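Long-range contacts in ABC transporter, solute-binding protein (Staphylococcus aureus, PDB 6LKG), which binds alpha-D-glucose 6-phosphate in the cleft between its two lobes, probably as the extracellular substrate-capturing component of an ABC importer: residues E209-N214 against I273-K278; L96-V101 against Y188-R193; Y73-V78 against Y91-L96. All coordinates share one frame; numbering follows the deposited sequence.

Overall arrangement
Followed from the N terminus, the three contacts close in series, with none nested or crossed. Contact 3 comes first, closing the short loop that runs from strand 70-71 into strand 92-105. The same strand continues into contact 2, the two sharing Leu96, and contact 2 then closes a long excursion of 86 residues, mixed helix and strand, where strand 184-188 ends at Tyr188 and helix 189-197 begins. Contact 1 opens only later, tying the entry of strand 213-221 to the loop that precedes the C-terminal helix. Strands 92-105 and 213-221 pair antiparallel and run between the lobes, so contacts 1 and 2 meet directly, through Thr100 with Met212 and Met98 with Asn214, beside the bound sugar phosphate.

Contact 1: residues E209-N214 against I273-K278; sequences EGTMLN and IPLIPK. With G6P (6-O-phosphono-alpha-D-glucopyranose), chain E.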
loop_
_atom_site.group_PDB
_atom_site.type_symbol
_atom_site.label_atom_id
_atom_site.label_comp_id
_atom_site.label_asym_id
_atom_site.label_seq_id
_atom_site.Cartn_x
_atom_site.Cartn_y
_atom_site.Cartn_z
ATOM N N GLU B 209 11.391 38.198 16.768
ATOM C CA GLU B 209 12.423 39.228 16.770
ATOM C C GLU B 209 12.808 39.677 15.368
ATOM O O GLU B 209 13.540 40.662 15.229
ATOM C CB GLU B 209 13.665 38.726 17.508
ATOM C CG GLU B 209 13.387 38.203 18.907
ATOM C CD GLU B 209 13.143 36.706 18.934
ATOM O OE1 GLU B 209 12.923 36.118 17.854
ATOM O OE2 GLU B 209 13.166 36.118 20.036
ATOM N N GLY B 210 12.333 38.986 14.337
ATOM C CA GLY B 210 12.696 39.298 12.971
ATOM C C GLY B 210 12.950 38.044 12.162
ATOM O O GLY B 210 13.889 37.293 12.440
ATOM N N THR B 211 12.111 37.805 11.159
ATOM C CA THR B 211 12.232 36.630 10.311
ATOM C C THR B 211 13.099 36.955 9.102
ATOM O O THR B 211 12.872 37.958 8.419
ATOM C CB THR B 211 10.852 36.146 9.862
ATOM O OG1 THR B 211 10.097 35.730 11.006
ATOM C CG2 THR B 211 10.981 34.981 8.892
ATOM N N MET B 212 14.094 36.110 8.849
ATOM C CA MET B 212 14.958 36.287 7.693
ATOM C C MET B 212 14.289 35.705 6.456
ATOM O O MET B 212 13.897 34.534 6.444
ATOM C CB MET B 212 16.313 35.621 7.927
ATOM C CG MET B 212 17.250 35.703 6.734
ATOM S SD MET B 212 17.839 37.384 6.453
ATOM C CE MET B 212 18.909 37.604 7.871
ATOM N N LEU B 213 14.151 36.525 5.421
ATOM C CA LEU B 213 13.564 36.098 4.160
ATOM C C LEU B 213 14.672 35.761 3.172
ATOM O O LEU B 213 15.564 36.580 2.927
ATOM C CB LEU B 213 12.655 37.184 3.584
ATOM C CG LEU B 213 11.926 36.827 2.285
ATOM C CD1 LEU B 213 10.963 35.665 2.503
ATOM C CD2 LEU B 213 11.195 38.039 1.729
ATOM N N ASN B 214 14.615 34.556 2.612
ATOM C CA ASN B 214 15.560 34.143 1.585
ATOM C C ASN B 214 15.012 34.519 0.217
ATOM O O ASN B 214 13.871 34.181 -0.115
ATOM C CB ASN B 214 15.816 32.636 1.641
ATOM C CG ASN B 214 16.527 32.207 2.905
ATOM O OD1 ASN B 214 16.964 33.039 3.701
ATOM N ND2 ASN B 214 16.652 30.898 3.093
ATOM N N ILE B 273 4.115 38.461 8.050
ATOM C CA ILE B 273 5.294 37.827 8.640
ATOM C C ILE B 273 6.222 38.929 9.144
ATOM O O ILE B 273 6.543 39.844 8.374
ATOM C CB ILE B 273 6.031 36.922 7.636
ATOM C CG1 ILE B 273 5.159 35.745 7.212
ATOM C CG2 ILE B 273 7.330 36.403 8.237
ATOM C CD1 ILE B 273 5.773 34.904 6.111
ATOM N N PRO B 274 6.661 38.888 10.411
ATOM C CA PRO B 274 7.550 39.948 10.915
ATOM C C PRO B 274 8.955 39.851 10.343
ATOM O O PRO B 274 9.891 39.432 11.031
ATOM C CB PRO B 274 7.545 39.713 12.430
ATOM C CG PRO B 274 7.291 38.248 12.570
ATOM C CD PRO B 274 6.372 37.870 11.436
ATOM N N LEU B 275 9.110 40.244 9.082
ATOM C CA LEU B 275 10.395 40.135 8.410
ATOM C C LEU B 275 11.380 41.178 8.923
ATOM O O LEU B 275 11.001 42.284 9.319
ATOM C CB LEU B 275 10.218 40.293 6.900
ATOM C CG LEU B 275 9.262 39.308 6.225
ATOM C CD1 LEU B 275 8.913 39.779 4.823
ATOM C CD2 LEU B 275 9.876 37.916 6.188
ATOM N N ILE B 276 12.658 40.813 8.917
ATOM C CA ILE B 276 13.734 41.766 9.172
ATOM C C ILE B 276 13.729 42.775 8.032
ATOM O O ILE B 276 13.853 42.377 6.863
ATOM C CB ILE B 276 15.102 41.076 9.282
ATOM C CG1 ILE B 276 15.091 40.011 10.378
ATOM C CG2 ILE B 276 16.197 42.104 9.535
ATOM C CD1 ILE B 276 16.302 39.105 10.352
ATOM N N PRO B 277 13.582 44.070 8.304
ATOM C CA PRO B 277 13.579 45.047 7.212
ATOM C C PRO B 277 14.920 45.054 6.489
ATOM O O PRO B 277 15.948 44.630 7.021
ATOM C CB PRO B 277 13.311 46.379 7.923
ATOM C CG PRO B 277 13.748 46.152 9.335
ATOM C CD PRO B 277 13.456 44.708 9.626
ATOM N N LYS B 278 14.899 45.561 5.254
ATOM C CA LYS B 278 16.107 45.578 4.437
ATOM C C LYS B 278 17.190 46.458 5.040
ATOM O O LYS B 278 18.366 46.312 4.687
ATOM C CB LYS B 278 15.773 46.046 3.019
ATOM C CG LYS B 278 16.855 45.756 1.992
ATOM C CD LYS B 278 16.265 45.182 0.716
ATOM C CE LYS B 278 17.349 44.582 -0.168
ATOM N NZ LYS B 278 17.662 43.172 0.201
HETATM C C1 G6P E . 17.270 27.554 2.042
HETATM C C2 G6P E . 16.788 28.104 0.673
HETATM C C3 G6P E . 16.403 27.084 -0.333
HETATM C C4 G6P E . 17.305 25.933 -0.285
HETATM C C5 G6P E . 17.155 25.216 1.056
HETATM C C6 G6P E . 18.119 24.072 1.112
HETATM O O1 G6P E . 16.431 28.029 3.049
HETATM O O2 G6P E . 15.679 28.992 0.890
HETATM O O3 G6P E . 16.496 27.699 -1.693
HETATM O O4 G6P E . 16.968 25.014 -1.354
HETATM O O5 G6P E . 17.410 26.097 2.218
HETATM O O6 G6P E . 19.435 24.576 1.012
HETATM P P G6P E . 20.541 24.238 2.248
HETATM O O1P G6P E . 21.912 24.744 1.822
HETATM O O2P G6P E . 20.113 24.937 3.555
HETATM O O3P G6P E . 20.611 22.774 2.466
HETATM O O HOH W 1 14.657 39.385 5.440
#
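Thr211 faces Leu275 in a single isolated bridge, and both backbone hydrogen bonds that build it use the threonine. Thr211 N donates to Pro274 O over 2.8 Å, moderately tilted from the carbonyl plane, while Thr211 O takes Ile276 N at 2.9 Å, a donor standing above the carbonyl plane and off the lone pairs. Proline suits position 274 because its restricted backbone fits the centre of an inverse gamma turn, a sharp bend that presents Pro274 O to Thr211.

The side chain of Ile276 can be followed outward. Its CB passes by Thr211 O. CG1, anti to the carbonyl carbon (chi1 -57°), presses on Gly210 C at 3.4 Å, and CD1 reaches on to Gly210 O at 3.7 Å and, obliquely, to Met212 CE at 3.9 Å. So close an approach to the main chain is possible because Gly210 has no CB, and its positive phi of 138° belongs to a region little used by other residues.

In this two-lobed solute-binding fold, the segment 209-214 leads into strand 213-221, and the contact joins the entry of that strand to the loop before helix 286-293. Leu213 turns its CB toward Leu275 CD2, apolar against apolar, whereas the next residue reaches the sugar: Asn214 ND2 donates almost straight (174°) to G6P O2 at 3.1 Å. Its other end, OD1, accepts from Gln142 NE2, which fixes the rotation of the amide and keeps its N-H on the ligand side. Where the bridge ends, Leu213 N donates to a water at 2.9 Å, and that water offers only a weak hydrogen bond to Ile276 O.

Contact 2: residues L96-V101 against Y188-R193; sequences LLMPTV and YEQDAR. With G6P (6-O-phosphono-alpha-D-glucopyranose), chain E.
Glu189 OE2 rests against Pro99 CG at 3.5 Å and is gripped from elsewhere by the hydroxyl of Tyr206 and, as a salt bridge, by Lys253. Arg193 NH2 adds charge at 3.4 Å from Glu189 OE2, but the carboxylate lies over the guanidinium face, so no N-H points at it; these cations would probably stabilise the buried negative charge. The compact, apolar proline ring suits its place, CG and CD lying against this carboxylate. Its carbonyl does further work: Pro99 O accepts from Glu189 N at 2.9 Å, the donor lying nearly along the C=O axis (178°) but the bond bent at the hydrogen (132°).

Met98, bent at chi2 and chi3, lays its soft sulfur at the edge of the Tyr188 ring, a Met-aromatic contact with SD 5.0 Å from the ring centroid. The same SD accepts a weak hydrogen bond from Gln190 N at 3.5 Å. Tyr188, the N-cap residue, holds CG between its backbone N and carbonyl carbon (chi1 61°), which turns one face of the ring to G6P O5; Asp191 CB lies over the other. Val101 CG2 and Ala192 CB pack 4.1 Å apart, and both side chains also touch Ile204. Thr100 and Tyr188 form an antiparallel non-hydrogen-bonded pair where strand 184-188 ends, and the start of helix 189-197 packs on strands 92-105 and 202-205, which pair in the sheet.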
loop_
_atom_site.group_PDB
_atom_site.type_symbol
_atom_site.label_atom_id
_atom_site.label_comp_id
_atom_site.label_asym_id
_atom_site.label_seq_id
_atom_site.Cartn_x
_atom_site.Cartn_y
_atom_site.Cartn_z
ATOM N N LEU B 96 12.502 32.632 -6.148
ATOM C CA LEU B 96 11.453 32.392 -5.168
ATOM C C LEU B 96 11.760 33.162 -3.893
ATOM O O LEU B 96 12.904 33.542 -3.633
ATOM C CB LEU B 96 11.310 30.898 -4.842
ATOM C CG LEU B 96 10.594 29.982 -5.834
ATOM C CD1 LEU B 96 10.560 28.560 -5.291
ATOM C CD2 LEU B 96 9.189 30.485 -6.122
ATOM N N LEU B 97 10.720 33.378 -3.093
ATOM C CA LEU B 97 10.847 33.953 -1.759
ATOM C C LEU B 97 10.617 32.841 -0.744
ATOM O O LEU B 97 9.559 32.202 -0.748
ATOM C CB LEU B 97 9.851 35.093 -1.552
ATOM C CG LEU B 97 9.915 36.241 -2.561
ATOM C CD1 LEU B 97 8.827 37.263 -2.277
ATOM C CD2 LEU B 97 11.289 36.900 -2.549
ATOM N N MET B 98 11.606 32.602 0.114
ATOM C CA MET B 98 11.566 31.484 1.054
ATOM C C MET B 98 11.820 31.974 2.472
ATOM O O MET B 98 12.981 32.205 2.853
ATOM C CB MET B 98 12.583 30.418 0.666
ATOM C CG MET B 98 12.486 29.148 1.491
ATOM S SD MET B 98 11.004 28.206 1.087
ATOM C CE MET B 98 11.374 27.716 -0.596
ATOM N N PRO B 99 10.781 32.123 3.289
ATOM C CA PRO B 99 11.004 32.499 4.689
ATOM C C PRO B 99 11.694 31.383 5.458
ATOM O O PRO B 99 11.349 30.205 5.327
ATOM C CB PRO B 99 9.588 32.755 5.224
ATOM C CG PRO B 99 8.723 32.907 4.009
ATOM C CD PRO B 99 9.349 32.047 2.958
ATOM N N THR B 100 12.689 31.764 6.255
ATOM C CA THR B 100 13.274 30.850 7.224
ATOM C C THR B 100 12.403 30.815 8.472
ATOM O O THR B 100 11.848 31.836 8.886
ATOM C CB THR B 100 14.700 31.272 7.580
ATOM O OG1 THR B 100 14.695 32.614 8.087
ATOM C CG2 THR B 100 15.597 31.200 6.354
ATOM N N VAL B 101 12.267 29.628 9.066
ATOM C CA VAL B 101 11.303 29.409 10.134
ATOM C C VAL B 101 11.937 28.609 11.263
ATOM O O VAL B 101 12.961 27.945 11.095
ATOM C CB VAL B 101 10.036 28.675 9.635
ATOM C CG1 VAL B 101 9.339 29.472 8.541
ATOM C CG2 VAL B 101 10.395 27.280 9.143
ATOM N N TYR B 188 13.350 25.915 6.951
ATOM C CA TYR B 188 12.765 26.885 6.037
ATOM C C TYR B 188 11.343 26.458 5.688
ATOM O O TYR B 188 10.923 25.330 5.959
ATOM C CB TYR B 188 13.626 27.073 4.776
ATOM C CG TYR B 188 13.829 25.843 3.918
ATOM C CD1 TYR B 188 14.779 24.885 4.251
ATOM C CD2 TYR B 188 13.095 25.661 2.754
ATOM C CE1 TYR B 188 14.976 23.767 3.457
ATOM C CE2 TYR B 188 13.283 24.550 1.956
ATOM C CZ TYR B 188 14.223 23.607 2.310
ATOM O OH TYR B 188 14.407 22.504 1.512
ATOM N N GLU B 189 10.603 27.388 5.075
ATOM C CA GLU B 189 9.149 27.271 5.003
ATOM C C GLU B 189 8.713 26.038 4.218
ATOM O O GLU B 189 7.859 25.269 4.674
ATOM C CB GLU B 189 8.556 28.535 4.378
ATOM C CG GLU B 189 7.069 28.722 4.647
ATOM C CD GLU B 189 6.477 29.888 3.876
ATOM O OE1 GLU B 189 6.513 29.862 2.626
ATOM O OE2 GLU B 189 5.988 30.839 4.520
ATOM N N GLN B 190 9.279 25.841 3.025
ATOM C CA GLN B 190 8.823 24.752 2.165
ATOM C C GLN B 190 9.108 23.391 2.789
ATOM O O GLN B 190 8.273 22.481 2.719
ATOM C CB GLN B 190 9.479 24.861 0.788
ATOM C CG GLN B 190 8.767 24.077 -0.304
ATOM C CD GLN B 190 9.219 22.631 -0.380
ATOM O OE1 GLN B 190 10.331 22.293 0.030
ATOM N NE2 GLN B 190 8.356 21.768 -0.904
ATOM N N ASP B 191 10.282 23.233 3.406
ATOM C CA ASP B 191 10.612 21.969 4.057
ATOM C C ASP B 191 9.696 21.705 5.245
ATOM O O ASP B 191 9.270 20.566 5.465
ATOM C CB ASP B 191 12.077 21.974 4.497
ATOM C CG ASP B 191 12.789 20.674 4.178
ATOM O OD1 ASP B 191 12.232 19.858 3.413
ATOM O OD2 ASP B 191 13.909 20.469 4.693
ATOM N N ALA B 192 9.390 22.745 6.023
ATOM C CA ALA B 192 8.504 22.579 7.170
ATOM C C ALA B 192 7.114 22.128 6.742
ATOM O O ALA B 192 6.516 21.246 7.372
ATOM C CB ALA B 192 8.418 23.887 7.956
ATOM N N ARG B 193 6.588 22.716 5.665
ATOM C CA ARG B 193 5.245 22.370 5.214
ATOM C C ARG B 193 5.175 20.975 4.613
ATOM O O ARG B 193 4.129 20.322 4.702
ATOM C CB ARG B 193 4.752 23.397 4.203
ATOM C CG ARG B 193 4.429 24.732 4.816
ATOM C CD ARG B 193 3.953 25.694 3.763
ATOM N NE ARG B 193 3.620 26.993 4.331
ATOM C CZ ARG B 193 3.341 28.067 3.604
ATOM N NH1 ARG B 193 3.353 27.987 2.281
ATOM N NH2 ARG B 193 3.047 29.215 4.196
HETATM C C1 G6P E . 17.270 27.554 2.042
HETATM C C2 G6P E . 16.788 28.104 0.673
HETATM C C3 G6P E . 16.403 27.084 -0.333
HETATM C C4 G6P E . 17.305 25.933 -0.285
HETATM C C5 G6P E . 17.155 25.216 1.056
HETATM C C6 G6P E . 18.119 24.072 1.112
HETATM O O1 G6P E . 16.431 28.029 3.049
HETATM O O2 G6P E . 15.679 28.992 0.890
HETATM O O3 G6P E . 16.496 27.699 -1.693
HETATM O O4 G6P E . 16.968 25.014 -1.354
HETATM O O5 G6P E . 17.410 26.097 2.218
HETATM O O6 G6P E . 19.435 24.576 1.012
HETATM P P G6P E . 20.541 24.238 2.248
HETATM O O1P G6P E . 21.912 24.744 1.822
HETATM O O2P G6P E . 20.113 24.937 3.555
HETATM O O3P G6P E . 20.611 22.774 2.466
#

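Contact 3: residues Y73-V78 against Y91-L96; sequences YQDTSV and YVTSFL
The long strand 92-105 of this solute-binding fold is met near its beginning by the loop 73-78 that follows strand 70-71. Thr93 carries the contact, with a different partner for each branch. Its OG1 lies beside the backbone N (chi1 -66°), which leaves the methyl, CG2, anti to that N and packed on Asp75 CB at 3.6 Å. The hydroxyl turns instead to a water, with OG1 2.5 Å from the oxygen, and that water donates to Tyr73 O at 2.9 Å, linking loop to strand where no direct hydrogen bond joins them. A beta-branched threonine suits the place, being at home in a strand and offering one apolar and one polar tip.

The polar ends of the loop residues are drawn mainly to the neighbouring helical region: Tyr73 OH bonds to Gln235 of helix 230-237, and Asp75 OD2 to Thr238 just beyond it. The backbone of Thr93 also pairs with Ile218 of strand 213-221, and further along a classic beta bulge sets Phe95 and Leu96 both opposite Asp216, a residue that binds the sugar phosphate.

Gln74 folds back over its own loop. Bent at chi2 (73°), it accepts a weak bond from Asp75 N at 3.3 Å through OE1, and this brings Gln74 OE1 to 3.6 Å from Thr93 OG1.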
loop_
_atom_site.group_PDB
_atom_site.type_symbol
_atom_site.label_atom_id
_atom_site.label_comp_id
_atom_site.label_asym_id
_atom_site.label_seq_id
_atom_site.Cartn_x
_atom_site.Cartn_y
_atom_site.Cartn_z
ATOM N N TYR B 73 24.072 37.013 -16.621
ATOM C CA TYR B 73 22.858 36.863 -17.399
ATOM C C TYR B 73 21.744 37.521 -16.621
ATOM O O TYR B 73 21.765 37.541 -15.386
ATOM C CB TYR B 73 22.525 35.394 -17.670
ATOM C CG TYR B 73 21.203 35.212 -18.359
ATOM C CD1 TYR B 73 21.083 35.412 -19.725
ATOM C CD2 TYR B 73 20.065 34.868 -17.642
ATOM C CE1 TYR B 73 19.872 35.257 -20.364
ATOM C CE2 TYR B 73 18.848 34.711 -18.271
ATOM C CZ TYR B 73 18.758 34.907 -19.633
ATOM O OH TYR B 73 17.553 34.754 -20.275
ATOM N N GLN B 74 20.761 38.047 -17.337
ATOM C CA GLN B 74 19.654 38.584 -16.579
ATOM C C GLN B 74 18.344 38.317 -17.309
ATOM O O GLN B 74 18.227 38.554 -18.514
ATOM C CB GLN B 74 19.971 40.051 -16.249
ATOM C CG GLN B 74 18.903 40.997 -15.735
ATOM C CD GLN B 74 18.611 40.592 -14.268
ATOM O OE1 GLN B 74 18.670 39.383 -13.950
ATOM N NE2 GLN B 74 18.585 41.578 -13.367
ATOM N N ASP B 75 17.396 37.746 -16.576
ATOM C CA ASP B 75 16.095 37.384 -17.112
ATOM C C ASP B 75 15.358 38.619 -17.607
ATOM O O ASP B 75 15.339 39.661 -16.945
ATOM C CB ASP B 75 15.286 36.695 -16.009
ATOM C CG ASP B 75 13.996 36.104 -16.505
ATOM O OD1 ASP B 75 13.985 35.529 -17.601
ATOM O OD2 ASP B 75 12.984 36.203 -15.785
ATOM N N THR B 76 14.780 38.516 -18.810
ATOM C CA THR B 76 14.071 39.658 -19.377
ATOM C C THR B 76 12.785 39.964 -18.631
ATOM O O THR B 76 12.210 41.039 -18.838
ATOM C CB THR B 76 13.722 39.416 -20.847
ATOM O OG1 THR B 76 12.773 38.348 -20.938
ATOM C CG2 THR B 76 14.954 39.046 -21.643
ATOM N N SER B 77 12.341 39.068 -17.748
ATOM C CA SER B 77 11.099 39.281 -17.018
ATOM C C SER B 77 11.325 39.953 -15.676
ATOM O O SER B 77 10.419 39.949 -14.838
ATOM C CB SER B 77 10.379 37.945 -16.809
ATOM O OG SER B 77 11.133 37.099 -15.968
ATOM N N VAL B 78 12.516 40.518 -15.465
ATOM C CA VAL B 78 12.822 41.208 -14.213
ATOM C C VAL B 78 11.816 42.325 -13.955
ATOM O O VAL B 78 11.408 42.564 -12.811
ATOM C CB VAL B 78 14.277 41.724 -14.232
ATOM C CG1 VAL B 78 14.478 42.778 -15.309
ATOM C CG2 VAL B 78 14.668 42.256 -12.865
ATOM N N TYR B 91 24.994 38.170 -11.794
ATOM C CA TYR B 91 25.098 36.738 -12.063
ATOM C C TYR B 91 23.857 35.956 -11.651
ATOM O O TYR B 91 23.745 34.773 -11.994
ATOM C CB TYR B 91 26.301 36.130 -11.324
ATOM C CG TYR B 91 27.639 36.757 -11.640
ATOM C CD1 TYR B 91 28.382 36.341 -12.738
ATOM C CD2 TYR B 91 28.174 37.744 -10.823
ATOM C CE1 TYR B 91 29.614 36.901 -13.023
ATOM C CE2 TYR B 91 29.404 38.312 -11.101
ATOM C CZ TYR B 91 30.120 37.887 -12.201
ATOM O OH TYR B 91 31.345 38.444 -12.489
ATOM N N VAL B 92 22.929 36.577 -10.932
ATOM C CA VAL B 92 21.839 35.874 -10.268
ATOM C C VAL B 92 20.512 36.432 -10.762
ATOM O O VAL B 92 20.372 37.643 -10.965
ATOM C CB VAL B 92 21.948 35.993 -8.734
ATOM C CG1 VAL B 92 20.798 35.269 -8.048
ATOM C CG2 VAL B 92 23.288 35.450 -8.262
ATOM N N THR B 93 19.545 35.541 -10.965
ATOM C CA THR B 93 18.164 35.908 -11.243
ATOM C C THR B 93 17.298 35.436 -10.085
ATOM O O THR B 93 17.370 34.268 -9.693
ATOM C CB THR B 93 17.682 35.279 -12.553
ATOM O OG1 THR B 93 18.411 35.837 -13.655
ATOM C CG2 THR B 93 16.188 35.523 -12.748
ATOM N N SER B 94 16.489 36.341 -9.535
ATOM C CA SER B 94 15.620 35.976 -8.423
ATOM C C SER B 94 14.564 34.976 -8.882
ATOM O O SER B 94 14.027 35.077 -9.987
ATOM C CB SER B 94 14.959 37.221 -7.835
ATOM O OG SER B 94 15.931 38.097 -7.292
ATOM N N PHE B 95 14.267 34.004 -8.017
ATOM C CA PHE B 95 13.425 32.872 -8.395
ATOM C C PHE B 95 12.240 32.694 -7.452
ATOM O O PHE B 95 11.093 32.602 -7.902
ATOM C CB PHE B 95 14.268 31.595 -8.437
ATOM C CG PHE B 95 13.467 30.334 -8.617
ATOM C CD1 PHE B 95 12.573 30.204 -9.668
ATOM C CD2 PHE B 95 13.622 29.271 -7.741
ATOM C CE1 PHE B 95 11.841 29.041 -9.835
ATOM C CE2 PHE B 95 12.894 28.105 -7.905
ATOM C CZ PHE B 95 12.003 27.992 -8.954
ATOM N N LEU B 96 12.502 32.632 -6.148
ATOM C CA LEU B 96 11.453 32.392 -5.168
ATOM C C LEU B 96 11.760 33.162 -3.893
ATOM O O LEU B 96 12.904 33.542 -3.633
ATOM C CB LEU B 96 11.310 30.898 -4.842
ATOM C CG LEU B 96 10.594 29.982 -5.834
ATOM C CD1 LEU B 96 10.560 28.560 -5.291
ATOM C CD2 LEU B 96 9.189 30.485 -6.122
HETATM O O HOH W 2 20.762 35.185 -13.960
#